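Local coordinates for protein OBody AM3L15 (PDB 4GN5) that is an OBody, an engineered OB-fold binding protein derived from Pyrobaculum aerophilum, probably made to recognise a chosen target, at residues T6-T9 with A10-T13. Residues are numbered along the deposited sequence; the frame is centred on the assembly and turned at random.
Sequences THWT and AEIT
H7 and I12 meet through aliphatic carbons, H7 CB lying 3.7 Å from I12 CD1, while E11 CB lies at the edge of the imidazole, beside CD2. On the other side of CG, ND1 is hydrogen-bonded to T6 OG1 at 2.7 Å, the hydroxyl oxygen lying in the ring plane, and T6 O reaches E11 OE1 through a water. At W8 the chain illustrates how an acidic side chain can answer a backbone N-H just ahead of a helical turn: W8 N donates almost straight (171°) to E11 OE1 at 3.0 Å, on the anti side of the carboxylate and somewhat out of its plane. E11 gets there by setting CG beside its own backbone N (chi1 -67°) and extending beyond it; the same OE1 also sits 3.4 Å from W8 CD1, in the plane of the indole at its edge. W8 O, in return, accepts from E11 N, and T9 O from I12 N at 3.1 Å, the i to i+3 pattern of a 3-10 turn, here packed beside strands 20-24 and 50-55 of the OB-fold barrel. Cutting I12 back to an alanine would take away CD1 and is likely to leave H7 CB without its aliphatic neighbour and open a gap beside V21, V23 and V50. T9 O also takes a water shared with I12 O, whereas T9 OG1 faces elsewhere and bonds D43 OD1.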
loop_
_atom_site.group_PDB
_atom_site.type_symbol
_atom_site.label_atom_id
_atom_site.label_comp_id
_atom_site.label_asym_id
_atom_site.label_seq_id
_atom_site.Cartn_x
_atom_site.Cartn_y
_atom_site.Cartn_z
ATOM N N THR A 6 12.519 13.330 18.339
ATOM C CA THR A 6 12.249 12.762 19.655
ATOM C C THR A 6 12.713 11.342 19.872
ATOM O O THR A 6 12.913 10.938 20.998
ATOM C CB THR A 6 10.750 12.826 20.025
ATOM O OG1 THR A 6 10.008 12.066 19.093
ATOM C CG2 THR A 6 10.235 14.242 20.048
ATOM N N HIS A 7 12.813 10.589 18.784
ATOM C CA HIS A 7 13.144 9.175 18.859
ATOM C C HIS A 7 13.954 8.708 17.677
ATOM O O HIS A 7 13.779 9.186 16.598
ATOM C CB HIS A 7 11.888 8.327 18.855
ATOM C CG HIS A 7 11.037 8.495 20.060
ATOM N ND1 HIS A 7 10.217 9.578 20.238
ATOM C CD2 HIS A 7 10.880 7.715 21.146
ATOM C CE1 HIS A 7 9.589 9.454 21.386
ATOM N NE2 HIS A 7 9.971 8.331 21.954
ATOM N N TRP A 8 14.808 7.736 17.920
ATOM C CA TRP A 8 15.487 6.999 16.880
ATOM C C TRP A 8 14.481 6.009 16.304
ATOM O O TRP A 8 13.631 5.522 17.020
ATOM C CB TRP A 8 16.677 6.240 17.452
ATOM C CG TRP A 8 17.829 7.106 17.867
ATOM C CD1 TRP A 8 18.046 7.628 19.090
ATOM C CD2 TRP A 8 18.913 7.534 17.052
ATOM N NE1 TRP A 8 19.198 8.356 19.099
ATOM C CE2 TRP A 8 19.750 8.320 17.854
ATOM C CE3 TRP A 8 19.261 7.330 15.722
ATOM C CZ2 TRP A 8 20.899 8.897 17.372
ATOM C CZ3 TRP A 8 20.406 7.896 15.248
ATOM C CH2 TRP A 8 21.212 8.675 16.070
ATOM N N THR A 9 14.584 5.717 15.018
ATOM C CA THR A 9 13.632 4.824 14.383
ATOM C C THR A 9 13.562 3.475 15.095
ATOM O O THR A 9 12.508 2.936 15.243
ATOM C CB THR A 9 13.903 4.660 12.883
ATOM O OG1 THR A 9 15.137 3.997 12.695
ATOM C CG2 THR A 9 13.947 5.978 12.210
ATOM N N ALA A 10 14.688 2.953 15.542
ATOM C CA ALA A 10 14.710 1.694 16.326
ATOM C C ALA A 10 13.956 1.823 17.700
ATOM O O ALA A 10 13.636 0.818 18.312
ATOM C CB ALA A 10 16.153 1.193 16.576
ATOM N N GLU A 11 13.748 3.056 18.189
ATOM C CA GLU A 11 12.962 3.283 19.423
ATOM C C GLU A 11 11.454 3.353 19.164
ATOM O O GLU A 11 10.706 3.486 20.109
ATOM C CB GLU A 11 13.414 4.553 20.180
ATOM C CG GLU A 11 14.848 4.386 20.764
ATOM C CD GLU A 11 15.413 5.656 21.325
ATOM O OE1 GLU A 11 15.175 6.775 20.767
ATOM O OE2 GLU A 11 16.108 5.516 22.358
ATOM N N ILE A 12 11.014 3.280 17.913
ATOM C CA ILE A 12 9.595 3.233 17.634
ATOM C C ILE A 12 9.100 1.800 17.882
ATOM O O ILE A 12 9.284 0.930 17.051
ATOM C CB ILE A 12 9.233 3.762 16.226
ATOM C CG1 ILE A 12 9.828 5.172 16.002
ATOM C CG2 ILE A 12 7.647 3.822 16.068
ATOM C CD1 ILE A 12 9.375 6.243 17.097
ATOM N N THR A 13 8.500 1.590 19.056
ATOM C CA THR A 13 8.038 0.272 19.524
ATOM C C THR A 13 6.525 0.298 19.897
ATOM O O THR A 13 5.919 1.381 20.011
ATOM C CB THR A 13 8.837 -0.144 20.787
ATOM O OG1 THR A 13 8.675 0.879 21.772
ATOM C CG2 THR A 13 10.299 -0.212 20.531
HETATM O O HOH W 1 14.432 9.080 22.416
HETATM O O HOH W 2 10.982 0.599 14.792
#